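Local atomic coordinates of shikimate kinase (Aquifex aeolicus, PDB entry 2PT5), a protein that catalyses the ATP- and magnesium-dependent phosphorylation of the 3-hydroxyl group of shikimate, a step of the pathway to chorismate and the aromatic amino acids. Residues L41-I46 and A53-L58; K64-S67 and V73-T76; I101-F106 and N128-R133; V105-C110 and P117-P122. All coordinates share one frame; numbering follows the deposited sequence.

The four contacts sample parts grouped around the parallel sheet of a P-loop kinase. Contacts 1 and 2 use helix 52-66: contact 1 packs its early turns against helix 43-49, on the shikimate side, and contact 2 packs its end against strand 72-75, with centres about 17 Å apart. Contacts 3 and 4 share V105 and F106 of helix 103-109; their centres are about 10 Å apart, and contact 4 holds part of the lid segment. Contact 1 holds R56 and contact 3 holds R133, both predicted to bind substrate. Although the centres of contacts 1 and 3 are about 23 Å apart, their nearest atoms come within about 6 Å. Contact 4 holds C110, disulfide-bonded to C10 of the P-loop.

Contact 1. Residues L41-I46 and A53-L58; sequences LSIPQI and AYFRKL
I43 and I46 pack against F55 in an apolar helix-to-helix contact, where helix 43-49 meets the early turns of helix 52-66 across a short connection. The closest pair of CA atoms, I46 and F55, is 6.8 Å apart, near enough for side chains to touch. Both isoleucines lead with the same branch, CG2. In I46, CG2 lies 3.8 Å from F55 CB and sits at the edge of the phenyl ring, near its plane, while CD1 comes to 4.1 Å from F55 CD2. In I43, CG2 reaches the outer end of the ring, 3.7 Å from F55 CE2, on an oblique approach. The phenyl group is carried to them by its first torsion: chi1 of 168° sets CG opposite the backbone N and leans the ring out toward helix 43-49. A looser touch joins I46 CG2 to the edge of the Y54 ring, 4.3 Å from CD1; the hydroxyl of that tyrosine is hydrogen-bonded to E39 of helix 31-39. F47 adds a second ring beside F55. At the start of helix 43-49, S42 is the N-cap, its OG accepting from Q45 N at 3.1 Å. The helix pair belongs to the shikimate-binding region of this family: R56, next to F55, is predicted to bind substrate, and the side chain of I43 is about 4 Å from that of D32, which has the same predicted role. Aliphatic and aromatic carbons make the junction, so its geometry depends on shape and on burial of F55 and I46 from water, with little directional bonding to fix it.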
loop_
_atom_site.group_PDB
_atom_site.type_symbol
_atom_site.label_atom_id
_atom_site.label_comp_id
_atom_site.label_asym_id
_atom_site.label_seq_id
_atom_site.Cartn_x
_atom_site.Cartn_y
_atom_site.Cartn_z
ATOM N N LEU A 41 5.153 -17.755 7.212
ATOM C CA LEU A 41 3.907 -17.723 7.963
ATOM C C LEU A 41 2.980 -16.651 7.420
ATOM O O LEU A 41 3.434 -15.631 6.897
ATOM C CB LEU A 41 4.188 -17.439 9.441
ATOM C CG LEU A 41 5.090 -18.433 10.174
ATOM C CD1 LEU A 41 5.409 -17.911 11.559
ATOM C CD2 LEU A 41 4.400 -19.786 10.255
ATOM N N SER A 42 1.678 -16.889 7.544
ATOM C CA SER A 42 0.679 -15.930 7.086
ATOM C C SER A 42 0.743 -14.762 8.053
ATOM O O SER A 42 1.264 -14.899 9.161
ATOM C CB SER A 42 -0.721 -16.544 7.127
ATOM O OG SER A 42 -1.112 -16.834 8.462
ATOM N N ILE A 43 0.223 -13.612 7.640
ATOM C CA ILE A 43 0.244 -12.449 8.510
ATOM C C ILE A 43 -0.428 -12.801 9.833
ATOM O O ILE A 43 0.172 -12.633 10.892
ATOM C CB ILE A 43 -0.460 -11.247 7.859
ATOM C CG1 ILE A 43 0.275 -10.859 6.575
ATOM C CG2 ILE A 43 -0.468 -10.077 8.809
ATOM C CD1 ILE A 43 -0.268 -9.621 5.906
ATOM N N PRO A 44 -1.680 -13.299 9.791
ATOM C CA PRO A 44 -2.352 -13.654 11.043
ATOM C C PRO A 44 -1.431 -14.529 11.889
ATOM O O PRO A 44 -1.189 -14.248 13.060
ATOM C CB PRO A 44 -3.590 -14.397 10.561
ATOM C CG PRO A 44 -3.932 -13.652 9.306
ATOM C CD PRO A 44 -2.576 -13.514 8.640
ATOM N N GLN A 45 -0.908 -15.584 11.277
ATOM C CA GLN A 45 -0.004 -16.490 11.968
ATOM C C GLN A 45 1.188 -15.753 12.597
ATOM O O GLN A 45 1.701 -16.165 13.638
ATOM C CB GLN A 45 0.494 -17.558 10.992
ATOM C CG GLN A 45 -0.260 -18.877 11.084
ATOM C CD GLN A 45 -0.280 -19.638 9.770
ATOM O OE1 GLN A 45 -1.048 -19.312 8.868
ATOM N NE2 GLN A 45 0.570 -20.654 9.656
ATOM N N ILE A 46 1.611 -14.658 11.968
ATOM C CA ILE A 46 2.744 -13.885 12.464
ATOM C C ILE A 46 2.554 -13.181 13.812
ATOM O O ILE A 46 3.384 -13.361 14.705
ATOM C CB ILE A 46 3.219 -12.857 11.399
ATOM C CG1 ILE A 46 3.752 -13.612 10.174
ATOM C CG2 ILE A 46 4.313 -11.960 11.962
ATOM C CD1 ILE A 46 4.252 -12.718 9.050
ATOM N N ALA A 53 4.400 -6.102 17.158
ATOM C CA ALA A 53 5.531 -5.187 17.107
ATOM C C ALA A 53 6.576 -5.814 16.189
ATOM O O ALA A 53 7.221 -5.130 15.393
ATOM C CB ALA A 53 6.105 -4.988 18.501
ATOM N N TYR A 54 6.723 -7.130 16.303
ATOM C CA TYR A 54 7.672 -7.879 15.495
ATOM C C TYR A 54 7.281 -7.838 14.019
ATOM O O TYR A 54 8.143 -7.894 13.140
ATOM C CB TYR A 54 7.743 -9.324 15.995
ATOM C CG TYR A 54 8.535 -10.270 15.118
ATOM C CD1 TYR A 54 7.939 -10.897 14.025
ATOM C CD2 TYR A 54 9.874 -10.555 15.396
ATOM C CE1 TYR A 54 8.651 -11.793 13.232
ATOM C CE2 TYR A 54 10.596 -11.448 14.608
ATOM C CZ TYR A 54 9.976 -12.065 13.529
ATOM O OH TYR A 54 10.661 -12.972 12.754
ATOM N N PHE A 55 5.980 -7.738 13.753
ATOM C CA PHE A 55 5.480 -7.679 12.384
ATOM C C PHE A 55 5.591 -6.258 11.831
ATOM O O PHE A 55 5.980 -6.060 10.676
ATOM C CB PHE A 55 4.022 -8.159 12.325
ATOM C CG PHE A 55 3.341 -7.874 11.014
ATOM C CD1 PHE A 55 2.639 -6.686 10.824
ATOM C CD2 PHE A 55 3.427 -8.776 9.958
ATOM C CE1 PHE A 55 2.031 -6.397 9.597
ATOM C CE2 PHE A 55 2.826 -8.500 8.727
ATOM C CZ PHE A 55 2.126 -7.306 8.548
ATOM N N ARG A 56 5.244 -5.276 12.656
ATOM C CA ARG A 56 5.315 -3.880 12.250
ATOM C C ARG A 56 6.756 -3.483 11.960
ATOM O O ARG A 56 7.015 -2.621 11.119
ATOM C CB ARG A 56 4.756 -2.975 13.347
ATOM C CG ARG A 56 3.236 -2.959 13.459
ATOM C CD ARG A 56 2.802 -2.093 14.639
ATOM N NE ARG A 56 1.389 -1.725 14.584
ATOM C CZ ARG A 56 0.772 -0.989 15.503
ATOM N NH1 ARG A 56 1.443 -0.541 16.555
ATOM N NH2 ARG A 56 -0.513 -0.691 15.366
ATOM N N LYS A 57 7.697 -4.104 12.664
ATOM C CA LYS A 57 9.105 -3.794 12.457
ATOM C C LYS A 57 9.628 -4.611 11.284
ATOM O O LYS A 57 10.498 -4.165 10.543
ATOM C CB LYS A 57 9.912 -4.093 13.728
ATOM C CG LYS A 57 11.355 -3.593 13.682
ATOM C CD LYS A 57 12.016 -3.610 15.064
ATOM C CE LYS A 57 11.536 -2.464 15.950
ATOM N NZ LYS A 57 12.012 -1.133 15.474
ATOM N N LEU A 58 9.072 -5.803 11.107
ATOM C CA LEU A 58 9.475 -6.687 10.024
ATOM C C LEU A 58 9.131 -6.092 8.652
ATOM O O LEU A 58 9.973 -6.062 7.745
ATOM C CB LEU A 58 8.778 -8.042 10.172
ATOM C CG LEU A 58 9.475 -9.297 9.639
ATOM C CD1 LEU A 58 8.446 -10.410 9.531
ATOM C CD2 LEU A 58 10.110 -9.038 8.282
#

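Contact 2. Residues K64-S67 and V73-T76; sequences KDLS and VIST
The flat groups around L66, S67 and I74 are neighbours from other parts of the fold: Y29 of strand 28-30 touches L66, Y4 of strand 2-6 touches I74, and F89 of helix 84-91 touches S67. Between the two segments themselves the junction is made by aliphatic carbon and one serine oxygen. Its centre is the end of I74. CD1 of that residue lies 3.8 Å from L66 CB and 4.0 Å from S67 OG, so a single methyl group spans the two last residues of the segment 64-67. I74 reaches them in an extended form: CG1 stands opposite the carbonyl carbon at a chi1 of -64°, and a chi2 of 165° carries CD1 outward, away from the strand. The CA atoms of L66 and I74 are 7.8 Å apart, a separation bridged by this length of side chain. L66 contributes chiefly its CB here. S67 OG meets I74 only by packing. Its polar partners are L63 O in the preceding helical turn and Y4 OH, which satisfy the buried hydroxyl beside the methyl group. All three touching residues are buried, and the strand is held on either side by backbone bonds, I74 to I3 and L5 of strand 2-6, V73 and S75 to Y29. Just past the strand, T76 O accepts from K13 NZ, the P-loop lysine predicted to bind ATP. The arrangement is a helix end laid on a parallel sheet and followed, after a short turn, by an inner strand, the alpha/beta packing of the P-loop kinase fold.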
loop_
_atom_site.group_PDB
_atom_site.type_symbol
_atom_site.label_atom_id
_atom_site.label_comp_id
_atom_site.label_asym_id
_atom_site.label_seq_id
_atom_site.Cartn_x
_atom_site.Cartn_y
_atom_site.Cartn_z
ATOM N N LYS A 64 12.712 -1.540 3.444
ATOM C CA LYS A 64 14.059 -1.037 3.207
ATOM C C LYS A 64 14.866 -1.966 2.300
ATOM O O LYS A 64 15.486 -1.511 1.342
ATOM C CB LYS A 64 14.808 -0.836 4.527
ATOM C CG LYS A 64 14.189 0.179 5.470
ATOM C CD LYS A 64 15.281 0.826 6.315
ATOM C CE LYS A 64 14.764 1.301 7.665
ATOM N NZ LYS A 64 14.373 0.152 8.533
ATOM N N ASP A 65 14.851 -3.262 2.596
ATOM C CA ASP A 65 15.582 -4.238 1.784
ATOM C C ASP A 65 15.148 -4.183 0.311
ATOM O O ASP A 65 15.978 -4.204 -0.604
ATOM C CB ASP A 65 15.372 -5.652 2.342
ATOM C CG ASP A 65 16.021 -5.847 3.706
ATOM O OD1 ASP A 65 15.981 -6.982 4.231
ATOM O OD2 ASP A 65 16.574 -4.866 4.255
ATOM N N LEU A 66 13.839 -4.119 0.087
ATOM C CA LEU A 66 13.284 -4.033 -1.264
ATOM C C LEU A 66 13.732 -2.730 -1.942
ATOM O O LEU A 66 13.933 -2.680 -3.163
ATOM C CB LEU A 66 11.747 -4.078 -1.196
ATOM C CG LEU A 66 10.996 -5.420 -1.280
ATOM C CD1 LEU A 66 11.671 -6.503 -0.467
ATOM C CD2 LEU A 66 9.564 -5.207 -0.799
ATOM N N SER A 67 13.885 -1.682 -1.137
ATOM C CA SER A 67 14.290 -0.366 -1.624
ATOM C C SER A 67 15.766 -0.263 -2.001
ATOM O O SER A 67 16.236 0.814 -2.368
ATOM C CB SER A 67 13.961 0.700 -0.582
ATOM O OG SER A 67 12.568 0.742 -0.337
ATOM N N VAL A 73 8.620 -1.208 -8.311
ATOM C CA VAL A 73 7.334 -0.688 -7.872
ATOM C C VAL A 73 7.042 -1.530 -6.649
ATOM O O VAL A 73 7.036 -2.768 -6.718
ATOM C CB VAL A 73 6.225 -0.918 -8.899
ATOM C CG1 VAL A 73 4.890 -0.441 -8.335
ATOM C CG2 VAL A 73 6.552 -0.189 -10.190
ATOM N N ILE A 74 6.827 -0.866 -5.521
ATOM C CA ILE A 74 6.552 -1.562 -4.275
ATOM C C ILE A 74 5.192 -1.158 -3.726
ATOM O O ILE A 74 4.953 0.029 -3.497
ATOM C CB ILE A 74 7.616 -1.216 -3.219
ATOM C CG1 ILE A 74 8.986 -1.719 -3.671
ATOM C CG2 ILE A 74 7.241 -1.808 -1.881
ATOM C CD1 ILE A 74 10.127 -1.113 -2.874
ATOM N N SER A 75 4.306 -2.138 -3.536
ATOM C CA SER A 75 2.989 -1.881 -2.963
ATOM C C SER A 75 3.181 -2.111 -1.465
ATOM O O SER A 75 3.939 -2.995 -1.064
ATOM C CB SER A 75 1.934 -2.847 -3.527
ATOM O OG SER A 75 2.301 -4.201 -3.305
ATOM N N THR A 76 2.521 -1.303 -0.645
ATOM C CA THR A 76 2.657 -1.411 0.806
ATOM C C THR A 76 1.363 -1.866 1.482
ATOM O O THR A 76 0.286 -1.800 0.893
ATOM C CB THR A 76 3.086 -0.055 1.406
ATOM O OG1 THR A 76 2.080 0.928 1.129
ATOM C CG2 THR A 76 4.404 0.411 0.791
#

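Contact 3. Residues I101-F106 and N128-R133; sequences IPFEVF and NLFEER
P102, whose carbonyl carbon lies near F130 CZ, offers its O to two amides at the start of helix 103-109: F106 N at 3.1 Å and, more weakly, V105 N at 3.0 Å. This first turn sets F103 and F106 about the F130 ring on helix 127-137. A chi1 of 166° puts F130 CG opposite its backbone N and extends the ring toward both. F103 presents its edge to a face of F130, a T-shaped pair with centroids 4.7 Å apart and planes at 62°; F103 CD1 lies over the centre of that ring, 3.4 Å from F130 CG. The three phenylalanines form an aromatic cluster, joined by F8 of the P-loop, whose ring stacks on F130, and pack helix 127-137, bearing the predicted substrate-binding R133, against helix 103-109 of the kinase fold. F106 meets F130 obliquely, planes at 52°: F130 CD2 stands over one face of F106, displaced toward its rim and 3.4 Å from F106 CD2. With an alanine in place of F130, the edge of F103 and the face of F106 would probably lose their shared partner, opening a gap between the helices. At the F130 ring edge, I101 O lies 4.0 Å from CZ.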
loop_
_atom_site.group_PDB
_atom_site.type_symbol
_atom_site.label_atom_id
_atom_site.label_comp_id
_atom_site.label_asym_id
_atom_site.label_seq_id
_atom_site.Cartn_x
_atom_site.Cartn_y
_atom_site.Cartn_z
ATOM N N ILE A 101 -9.543 5.810 -2.440
ATOM C CA ILE A 101 -10.918 5.349 -2.616
ATOM C C ILE A 101 -11.730 5.957 -1.469
ATOM O O ILE A 101 -11.246 6.052 -0.334
ATOM C CB ILE A 101 -11.062 3.808 -2.544
ATOM C CG1 ILE A 101 -10.385 3.276 -1.283
ATOM C CG2 ILE A 101 -10.503 3.168 -3.812
ATOM C CD1 ILE A 101 -10.594 1.784 -1.062
ATOM N N PRO A 102 -12.969 6.391 -1.751
ATOM C CA PRO A 102 -13.860 6.993 -0.753
ATOM C C PRO A 102 -14.345 5.979 0.284
ATOM O O PRO A 102 -14.301 4.770 0.047
ATOM C CB PRO A 102 -14.997 7.554 -1.603
ATOM C CG PRO A 102 -15.056 6.584 -2.753
ATOM C CD PRO A 102 -13.598 6.381 -3.084
ATOM N N PHE A 103 -14.813 6.471 1.428
ATOM C CA PHE A 103 -15.266 5.584 2.501
ATOM C C PHE A 103 -16.286 4.542 2.058
ATOM O O PHE A 103 -16.190 3.391 2.462
ATOM C CB PHE A 103 -15.842 6.400 3.669
ATOM C CG PHE A 103 -16.077 5.594 4.937
ATOM C CD1 PHE A 103 -15.043 4.857 5.520
ATOM C CD2 PHE A 103 -17.313 5.632 5.588
ATOM C CE1 PHE A 103 -15.232 4.172 6.736
ATOM C CE2 PHE A 103 -17.512 4.952 6.804
ATOM C CZ PHE A 103 -16.468 4.223 7.377
ATOM N N GLU A 104 -17.255 4.927 1.227
ATOM C CA GLU A 104 -18.270 3.969 0.791
ATOM C C GLU A 104 -17.672 2.804 -0.010
ATOM O O GLU A 104 -18.146 1.674 0.094
ATOM C CB GLU A 104 -19.388 4.661 -0.022
ATOM C CG GLU A 104 -18.956 5.200 -1.378
ATOM C CD GLU A 104 -18.527 6.649 -1.332
ATOM O OE1 GLU A 104 -18.217 7.158 -0.228
ATOM O OE2 GLU A 104 -18.487 7.277 -2.409
ATOM N N VAL A 105 -16.634 3.071 -0.798
ATOM C CA VAL A 105 -15.992 2.020 -1.589
ATOM C C VAL A 105 -15.199 1.102 -0.661
ATOM O O VAL A 105 -15.232 -0.123 -0.788
ATOM C CB VAL A 105 -15.037 2.612 -2.642
ATOM C CG1 VAL A 105 -14.212 1.502 -3.283
ATOM C CG2 VAL A 105 -15.841 3.353 -3.710
ATOM N N PHE A 106 -14.478 1.724 0.264
ATOM C CA PHE A 106 -13.670 1.035 1.265
ATOM C C PHE A 106 -14.548 0.035 2.003
ATOM O O PHE A 106 -14.203 -1.137 2.157
ATOM C CB PHE A 106 -13.126 2.078 2.249
ATOM C CG PHE A 106 -12.588 1.508 3.533
ATOM C CD1 PHE A 106 -11.331 0.908 3.582
ATOM C CD2 PHE A 106 -13.320 1.621 4.710
ATOM C CE1 PHE A 106 -10.811 0.436 4.785
ATOM C CE2 PHE A 106 -12.811 1.154 5.916
ATOM C CZ PHE A 106 -11.550 0.561 5.954
ATOM N N ASN A 128 -12.855 5.803 12.447
ATOM C CA ASN A 128 -11.753 6.659 12.876
ATOM C C ASN A 128 -10.421 6.229 12.252
ATOM O O ASN A 128 -9.607 7.069 11.845
ATOM C CB ASN A 128 -11.655 6.636 14.408
ATOM C CG ASN A 128 -10.675 7.666 14.954
ATOM O OD1 ASN A 128 -9.469 7.431 15.011
ATOM N ND2 ASN A 128 -11.196 8.822 15.348
ATOM N N LEU A 129 -10.207 4.920 12.163
ATOM C CA LEU A 129 -8.971 4.407 11.596
ATOM C C LEU A 129 -8.902 4.768 10.111
ATOM O O LEU A 129 -7.853 5.183 9.607
ATOM C CB LEU A 129 -8.887 2.885 11.803
ATOM C CG LEU A 129 -7.506 2.237 11.640
ATOM C CD1 LEU A 129 -6.483 2.969 12.507
ATOM C CD2 LEU A 129 -7.577 0.768 12.034
ATOM N N PHE A 130 -10.022 4.623 9.413
ATOM C CA PHE A 130 -10.071 4.967 7.998
ATOM C C PHE A 130 -9.768 6.452 7.820
ATOM O O PHE A 130 -8.963 6.830 6.971
ATOM C CB PHE A 130 -11.448 4.649 7.409
ATOM C CG PHE A 130 -11.685 5.269 6.059
ATOM C CD1 PHE A 130 -12.022 6.613 5.945
ATOM C CD2 PHE A 130 -11.542 4.517 4.898
ATOM C CE1 PHE A 130 -12.215 7.206 4.694
ATOM C CE2 PHE A 130 -11.730 5.101 3.643
ATOM C CZ PHE A 130 -12.067 6.447 3.542
ATOM N N GLU A 131 -10.436 7.296 8.604
ATOM C CA GLU A 131 -10.212 8.741 8.521
ATOM C C GLU A 131 -8.765 9.099 8.865
ATOM O O GLU A 131 -8.143 9.912 8.178
ATOM C CB GLU A 131 -11.151 9.485 9.485
ATOM C CG GLU A 131 -12.626 9.226 9.225
ATOM C CD GLU A 131 -13.542 9.885 10.247
ATOM O OE1 GLU A 131 -13.252 9.807 11.458
ATOM O OE2 GLU A 131 -14.562 10.468 9.842
ATOM N N GLU A 132 -8.223 8.498 9.925
ATOM C CA GLU A 132 -6.851 8.826 10.330
ATOM C C GLU A 132 -5.767 8.302 9.396
ATOM O O GLU A 132 -4.809 9.016 9.097
ATOM C CB GLU A 132 -6.575 8.347 11.765
ATOM C CG GLU A 132 -7.385 9.093 12.834
ATOM C CD GLU A 132 -7.259 10.602 12.713
ATOM O OE1 GLU A 132 -6.120 11.103 12.571
ATOM O OE2 GLU A 132 -8.298 11.292 12.757
ATOM N N ARG A 133 -5.896 7.061 8.938
ATOM C CA ARG A 133 -4.896 6.530 8.023
ATOM C C ARG A 133 -4.933 7.344 6.725
ATOM O O ARG A 133 -3.889 7.652 6.154
ATOM C CB ARG A 133 -5.140 5.035 7.727
ATOM C CG ARG A 133 -4.805 4.093 8.895
ATOM C CD ARG A 133 -4.805 2.613 8.475
ATOM N NE ARG A 133 -4.119 1.776 9.463
ATOM C CZ ARG A 133 -3.941 0.460 9.356
ATOM N NH1 ARG A 133 -4.395 -0.203 8.304
ATOM N NH2 ARG A 133 -3.307 -0.198 10.305
#

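Contact 4. Residues V105-C110 and P117-P122; sequences VFLERC and PLLKRP
L118 fills a hollow at the C-terminal end of helix 103-109 formed by F106, L107 and C110, closing the base of the lid, the segment characteristic of shikimate kinases that runs on toward helix 127-137 and contains R116, predicted to bind ATP. The bump is the end of L118. Its CD1 pushes in between the far end of the F106 ring, 3.3 Å from CZ on an oblique approach, and the C110 side chain, 3.6 Å from CB. Farther back, L118 CG rests 3.5 Å from C110 O and CB lies beside L107 O. A chi1 of -62° swings CG opposite the carbonyl carbon, and the nearly straight run beyond it carries CD1 into the hollow. I126 also touches L118. Next along the short 3-10 segment 118-120, L119 makes a shallower fit against L107: the two side chains cross at about a right angle, L119 CD1 lying 4.1 Å from L107 CG, while L119 CB settles 3.7 Å from L107 O. With an alanine at L118, the space between the F106 ring end and C110 would probably be left unfilled, and that ring would be freer to shift. C110, one wall of the hollow, is disulfide-bonded to C10 of the P-loop in this structure, tying the end of the helix to the predicted nucleotide site. One backbone bond reinforces the fit: L118 N donates to C110 O at 3.3 Å, almost straight at 173°, with the donor tilted 30° from the carbonyl plane.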
loop_
_atom_site.group_PDB
_atom_site.type_symbol
_atom_site.label_atom_id
_atom_site.label_comp_id
_atom_site.label_asym_id
_atom_site.label_seq_id
_atom_site.Cartn_x
_atom_site.Cartn_y
_atom_site.Cartn_z
ATOM N N VAL A 105 -16.634 3.071 -0.798
ATOM C CA VAL A 105 -15.992 2.020 -1.589
ATOM C C VAL A 105 -15.199 1.102 -0.661
ATOM O O VAL A 105 -15.232 -0.123 -0.788
ATOM C CB VAL A 105 -15.037 2.612 -2.642
ATOM C CG1 VAL A 105 -14.212 1.502 -3.283
ATOM C CG2 VAL A 105 -15.841 3.353 -3.710
ATOM N N PHE A 106 -14.478 1.724 0.264
ATOM C CA PHE A 106 -13.670 1.035 1.265
ATOM C C PHE A 106 -14.548 0.035 2.003
ATOM O O PHE A 106 -14.203 -1.137 2.157
ATOM C CB PHE A 106 -13.126 2.078 2.249
ATOM C CG PHE A 106 -12.588 1.508 3.533
ATOM C CD1 PHE A 106 -11.331 0.908 3.582
ATOM C CD2 PHE A 106 -13.320 1.621 4.710
ATOM C CE1 PHE A 106 -10.811 0.436 4.785
ATOM C CE2 PHE A 106 -12.811 1.154 5.916
ATOM C CZ PHE A 106 -11.550 0.561 5.954
ATOM N N LEU A 107 -15.701 0.516 2.438
ATOM C CA LEU A 107 -16.656 -0.285 3.188
ATOM C C LEU A 107 -17.150 -1.497 2.412
ATOM O O LEU A 107 -17.285 -2.580 2.967
ATOM C CB LEU A 107 -17.838 0.595 3.578
ATOM C CG LEU A 107 -18.200 0.781 5.050
ATOM C CD1 LEU A 107 -16.976 0.731 5.934
ATOM C CD2 LEU A 107 -18.930 2.109 5.188
ATOM N N GLU A 108 -17.413 -1.315 1.123
ATOM C CA GLU A 108 -17.912 -2.409 0.306
ATOM C C GLU A 108 -16.840 -3.373 -0.216
ATOM O O GLU A 108 -17.155 -4.512 -0.548
ATOM C CB GLU A 108 -18.757 -1.851 -0.856
ATOM C CG GLU A 108 -18.049 -0.871 -1.770
ATOM C CD GLU A 108 -19.013 0.097 -2.462
ATOM O OE1 GLU A 108 -18.574 0.823 -3.382
ATOM O OE2 GLU A 108 -20.206 0.142 -2.078
ATOM N N ARG A 109 -15.581 -2.943 -0.264
ATOM C CA ARG A 109 -14.514 -3.814 -0.773
ATOM C C ARG A 109 -13.578 -4.409 0.281
ATOM O O ARG A 109 -13.133 -5.545 0.144
ATOM C CB ARG A 109 -13.647 -3.066 -1.795
ATOM C CG ARG A 109 -14.349 -2.588 -3.063
ATOM C CD ARG A 109 -13.342 -1.883 -3.985
ATOM N NE ARG A 109 -13.982 -1.232 -5.128
ATOM C CZ ARG A 109 -13.326 -0.622 -6.114
ATOM N NH1 ARG A 109 -11.998 -0.571 -6.114
ATOM N NH2 ARG A 109 -14.001 -0.046 -7.095
ATOM N N CYS A 110 -13.274 -3.644 1.324
ATOM C CA CYS A 110 -12.347 -4.104 2.357
ATOM C C CYS A 110 -12.912 -5.098 3.380
ATOM O O CYS A 110 -14.124 -5.289 3.499
ATOM C CB CYS A 110 -11.751 -2.894 3.091
ATOM S SG CYS A 110 -10.283 -2.089 2.338
ATOM N N PRO A 117 -16.397 -9.016 6.008
ATOM C CA PRO A 117 -16.685 -7.792 5.252
ATOM C C PRO A 117 -16.966 -6.628 6.198
ATOM O O PRO A 117 -17.829 -6.729 7.075
ATOM C CB PRO A 117 -17.905 -8.174 4.416
ATOM C CG PRO A 117 -18.562 -9.263 5.229
ATOM C CD PRO A 117 -17.373 -10.072 5.690
ATOM N N LEU A 118 -16.227 -5.533 6.023
ATOM C CA LEU A 118 -16.392 -4.356 6.867
ATOM C C LEU A 118 -17.813 -3.809 6.850
ATOM O O LEU A 118 -18.249 -3.168 7.799
ATOM C CB LEU A 118 -15.415 -3.259 6.441
ATOM C CG LEU A 118 -13.927 -3.608 6.554
ATOM C CD1 LEU A 118 -13.115 -2.342 6.338
ATOM C CD2 LEU A 118 -13.613 -4.199 7.921
ATOM N N LEU A 119 -18.541 -4.068 5.771
ATOM C CA LEU A 119 -19.911 -3.585 5.677
ATOM C C LEU A 119 -20.809 -4.224 6.743
ATOM O O LEU A 119 -21.917 -3.755 6.990
ATOM C CB LEU A 119 -20.463 -3.853 4.272
ATOM C CG LEU A 119 -21.664 -3.019 3.814
ATOM C CD1 LEU A 119 -21.515 -1.574 4.271
ATOM C CD2 LEU A 119 -21.771 -3.089 2.296
ATOM N N LYS A 120 -20.324 -5.283 7.386
ATOM C CA LYS A 120 -21.107 -5.957 8.420
ATOM C C LYS A 120 -20.540 -5.774 9.825
ATOM O O LYS A 120 -21.115 -6.257 10.793
ATOM C CB LYS A 120 -21.227 -7.450 8.111
ATOM C CG LYS A 120 -21.867 -7.761 6.767
ATOM C CD LYS A 120 -23.228 -7.110 6.616
ATOM C CE LYS A 120 -23.866 -7.503 5.294
ATOM N NZ LYS A 120 -22.965 -7.234 4.137
ATOM N N ARG A 121 -19.404 -5.092 9.931
ATOM C CA ARG A 121 -18.785 -4.827 11.228
ATOM C C ARG A 121 -19.354 -3.502 11.776
ATOM O O ARG A 121 -19.836 -2.664 11.018
ATOM C CB ARG A 121 -17.264 -4.703 11.080
ATOM C CG ARG A 121 -16.560 -5.958 10.565
ATOM C CD ARG A 121 -16.787 -7.140 11.499
ATOM N NE ARG A 121 -16.387 -6.830 12.873
ATOM C CZ ARG A 121 -16.893 -7.419 13.952
ATOM N NH1 ARG A 121 -17.825 -8.355 13.825
ATOM N NH2 ARG A 121 -16.485 -7.054 15.166
ATOM N N PRO A 122 -19.310 -3.301 13.101
ATOM C CA PRO A 122 -19.841 -2.042 13.631
ATOM C C PRO A 122 -19.051 -0.887 13.014
ATOM O O PRO A 122 -17.845 -0.993 12.841
ATOM C CB PRO A 122 -19.606 -2.177 15.132
ATOM C CG PRO A 122 -19.696 -3.668 15.350
ATOM C CD PRO A 122 -18.883 -4.194 14.192
#